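Local coordinates for protein OBCA, Oxalate Biosynthetic Component A (Burkholderia glumae, PDB 4NNC) that is an oxalate biosynthetic component with a TIM-barrel domain and binds the ligand 2KQ in this model, at residues A271-L276 / A305-S310. Numbering follows the deposited sequence.
Sequences AAILNL and APEVAS. With 2KQ ((3S)-3-[2-[3-[[(2R)-4-[[[(2R,3S,4R,5R)-5-(6-aminopurin-9-yl)-4-oxidanyl-3-phosphonooxy-oxolan-2-yl]methoxy-oxidanyl-phosphoryl]oxy-oxidanyl-phosphoryl]oxy-3,3-dimethyl-2-oxidanyl-butanoyl]amino]propanoylamino]ethylsulfanyl]-3-oxidanyl-butanoic acid), chain D.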
loop_
_atom_site.group_PDB
_atom_site.type_symbol
_atom_site.label_atom_id
_atom_site.label_comp_id
_atom_site.label_asym_id
_atom_site.label_seq_id
_atom_site.Cartn_x
_atom_site.Cartn_y
_atom_site.Cartn_z
ATOM N N ALA A 271 19.669 14.279 3.478
ATOM C CA ALA A 271 20.109 13.243 2.539
ATOM C C ALA A 271 18.956 12.642 1.722
ATOM O O ALA A 271 19.194 12.014 0.699
ATOM C CB ALA A 271 20.860 12.125 3.271
ATOM N N ALA A 272 17.724 12.806 2.197
ATOM C CA ALA A 272 16.551 12.159 1.590
ATOM C C ALA A 272 16.480 12.306 0.068
ATOM O O ALA A 272 16.572 13.413 -0.469
ATOM C CB ALA A 272 15.276 12.687 2.218
ATOM N N ILE A 273 16.340 11.178 -0.618
ATOM C CA ILE A 273 16.124 11.166 -2.054
ATOM C C ILE A 273 14.618 11.008 -2.220
ATOM O O ILE A 273 14.052 9.911 -2.015
ATOM C CB ILE A 273 16.877 10.006 -2.734
ATOM C CG1 ILE A 273 18.383 10.108 -2.426
ATOM C CG2 ILE A 273 16.621 10.016 -4.243
ATOM C CD1 ILE A 273 19.217 8.882 -2.822
ATOM N N LEU A 274 13.962 12.125 -2.525
ATOM C CA LEU A 274 12.518 12.135 -2.687
ATOM C C LEU A 274 12.176 11.710 -4.124
ATOM O O LEU A 274 12.847 12.111 -5.093
ATOM C CB LEU A 274 11.941 13.516 -2.325
ATOM C CG LEU A 274 12.133 13.921 -0.847
ATOM C CD1 LEU A 274 11.362 15.176 -0.441
ATOM C CD2 LEU A 274 11.746 12.775 0.069
ATOM N N ASN A 275 11.156 10.865 -4.243
ATOM C CA ASN A 275 10.716 10.325 -5.519
ATOM C C ASN A 275 9.216 10.612 -5.560
ATOM O O ASN A 275 8.423 9.940 -4.895
ATOM C CB ASN A 275 11.033 8.818 -5.570
ATOM C CG ASN A 275 10.373 8.089 -6.752
ATOM O OD1 ASN A 275 9.392 8.565 -7.343
ATOM N ND2 ASN A 275 10.896 6.900 -7.072
ATOM N N LEU A 276 8.820 11.620 -6.326
ATOM C CA LEU A 276 7.437 12.079 -6.263
ATOM C C LEU A 276 6.581 11.394 -7.315
ATOM O O LEU A 276 6.952 11.359 -8.492
ATOM C CB LEU A 276 7.362 13.596 -6.432
ATOM C CG LEU A 276 7.369 14.413 -5.134
ATOM C CD1 LEU A 276 8.375 13.884 -4.106
ATOM C CD2 LEU A 276 7.593 15.901 -5.415
ATOM N N ALA A 305 15.267 20.810 -6.856
ATOM C CA ALA A 305 14.019 20.178 -7.275
ATOM C C ALA A 305 14.012 18.772 -6.668
ATOM O O ALA A 305 15.037 18.325 -6.151
ATOM C CB ALA A 305 13.931 20.114 -8.785
ATOM N N PRO A 306 12.859 18.075 -6.699
ATOM C CA PRO A 306 12.920 16.712 -6.149
ATOM C C PRO A 306 13.902 15.877 -6.972
ATOM O O PRO A 306 14.016 16.087 -8.191
ATOM C CB PRO A 306 11.498 16.187 -6.349
ATOM C CG PRO A 306 10.625 17.437 -6.467
ATOM C CD PRO A 306 11.505 18.437 -7.164
ATOM N N GLU A 307 14.615 14.963 -6.323
ATOM C CA GLU A 307 15.643 14.200 -7.021
ATOM C C GLU A 307 15.045 13.335 -8.126
ATOM O O GLU A 307 15.583 13.279 -9.234
ATOM C CB GLU A 307 16.425 13.308 -6.042
ATOM C CG GLU A 307 17.409 14.047 -5.132
ATOM C CD GLU A 307 16.737 14.751 -3.969
ATOM O OE1 GLU A 307 15.518 14.529 -3.723
ATOM O OE2 GLU A 307 17.440 15.535 -3.295
ATOM N N VAL A 308 13.939 12.660 -7.803
ATOM C CA VAL A 308 13.328 11.650 -8.674
ATOM C C VAL A 308 11.806 11.875 -8.822
ATOM O O VAL A 308 11.156 12.419 -7.918
ATOM C CB VAL A 308 13.646 10.209 -8.140
ATOM C CG1 VAL A 308 12.990 9.114 -8.991
ATOM C CG2 VAL A 308 15.154 9.973 -8.100
ATOM N N ALA A 309 11.250 11.493 -9.976
ATOM C CA ALA A 309 9.806 11.458 -10.160
ATOM C C ALA A 309 9.397 10.294 -11.079
ATOM O O ALA A 309 10.110 9.940 -12.018
ATOM C CB ALA A 309 9.303 12.773 -10.707
ATOM N N SER A 310 8.235 9.713 -10.819
ATOM C CA SER A 310 7.790 8.584 -11.620
ATOM C C SER A 310 7.440 9.022 -13.031
ATOM O O SER A 310 6.972 10.150 -13.262
ATOM C CB SER A 310 6.617 7.835 -10.959
ATOM O OG SER A 310 5.452 8.633 -10.867
HETATM C C01 2KQ D . -4.411 -2.178 -1.649
HETATM C C02 2KQ D . -3.214 -2.980 -1.113
HETATM C C03 2KQ D . -2.005 -1.984 -0.750
HETATM C C04 2KQ D . -3.679 -3.757 0.126
HETATM O O05 2KQ D . -2.588 -4.508 0.609
HETATM P P06 2KQ D . -2.831 -5.841 1.448
HETATM O O07 2KQ D . -1.601 -6.104 2.299
HETATM O O08 2KQ D . -4.033 -5.689 2.365
HETATM O O09 2KQ D . -3.030 -7.042 0.423
HETATM P P10 2KQ D . -4.401 -7.566 -0.226
HETATM O O11 2KQ D . -4.101 -8.482 -1.381
HETATM O O12 2KQ D . -5.188 -6.388 -0.749
HETATM O O13 2KQ D . -5.270 -8.350 0.873
HETATM C C14 2KQ D . -6.589 -8.811 0.541
HETATM C C15 2KQ D . -7.054 -9.794 1.530
HETATM O O16 2KQ D . -6.019 -10.825 1.792
HETATM C C17 2KQ D . -5.626 -10.714 3.168
HETATM N N18 2KQ D . -4.211 -10.843 3.228
HETATM C C19 2KQ D . -3.290 -9.903 2.950
HETATM N N20 2KQ D . -2.055 -10.429 3.110
HETATM C C21 2KQ D . -2.183 -11.728 3.491
HETATM C C22 2KQ D . -1.278 -12.762 3.800
HETATM N N23 2KQ D . 0.161 -12.542 3.737
HETATM N N24 2KQ D . -1.766 -13.966 4.152
HETATM C C25 2KQ D . -3.104 -14.182 4.198
HETATM N N26 2KQ D . -3.994 -13.218 3.920
HETATM C C27 2KQ D . -3.546 -11.986 3.561
HETATM C C28 2KQ D . -6.129 -9.419 3.659
HETATM O O29 2KQ D . -6.491 -9.486 5.039
HETATM C C30 2KQ D . -7.338 -9.168 2.858
HETATM O O31 2KQ D . -8.471 -9.811 3.478
HETATM P P32 2KQ D . -9.931 -9.814 2.730
HETATM O O33 2KQ D . -9.885 -10.635 1.433
HETATM O O34 2KQ D . -10.989 -10.382 3.655
HETATM O O35 2KQ D . -10.292 -8.391 2.395
HETATM C C36 2KQ D . -2.817 -4.063 -2.169
HETATM O O37 2KQ D . -3.893 -4.876 -2.383
HETATM C C38 2KQ D . -2.363 -3.515 -3.532
HETATM O O39 2KQ D . -3.141 -3.013 -4.337
HETATM N N40 2KQ D . -0.958 -3.646 -3.892
HETATM C C41 2KQ D . -0.574 -3.165 -5.178
HETATM C C42 2KQ D . -0.077 -1.726 -5.092
HETATM C C43 2KQ D . 0.385 -1.140 -6.445
HETATM O O44 2KQ D . -0.332 -1.188 -7.447
HETATM N N45 2KQ D . 1.695 -0.554 -6.515
HETATM C C46 2KQ D . 2.103 -0.021 -7.780
HETATM C C47 2KQ D . 2.555 1.414 -7.622
HETATM S S48 2KQ D . 3.398 2.007 -9.081
HETATM C C49 2KQ D . 4.126 3.595 -8.732
HETATM C C50 2KQ D . 5.543 3.366 -8.680
HETATM O O51 2KQ D . 3.725 4.074 -7.465
HETATM C C52 2KQ D . 3.885 4.593 -9.907
HETATM C C53 2KQ D . 3.560 6.021 -9.588
HETATM O O54 2KQ D . 3.439 6.417 -8.390
HETATM O O55 2KQ D . 3.416 6.826 -10.545
#
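Asn275 and Leu276 pair in parallel with Val308 and Ala309, their strand axes 23° apart, as neighbouring staves of a TIM-type barrel joined by a beta-alpha-beta unit through helix 291-294. Val308 N donates to Leu274 O, Leu276 N to Val308 O (2.9 Å) and Ser310 N to Leu276 O; the carbonyl of Val308 also takes a CA-H...O contact from Asn275 CA. Just before this paired stretch, Glu307 continues the series with its side chain. Bent at chi2 (78°), it brings OE1 to Leu274 N at 3.1 Å, the N-H coming from above the carboxylate plane, while OE2 forms salt bridges with Lys266 and Arg520. These contacts hold the buried carboxylate beside the backbone of Leu274. On the face shared by Asn275 and Val308, a chi1 of 169° sets Asn275 CG anti to its backbone nitrogen and brings the amide alongside Val308 CG1, which lies 3.6 Å from Asn275 CG and also touches ND2. The amide is held at both ends, OD1 by His224 and ND2 by Glu346. Nearby, Ile273 CG2 packs on Glu307 CB (3.8 Å). On the other face, Leu276 CD2 meets the ring of Pro306 at CG, 3.6 Å away, the two side chains crossing at about a right angle. At the far end the pairing opens into the ligand site: Ser310 OG donates to O55 of 2KQ at 2.7 Å.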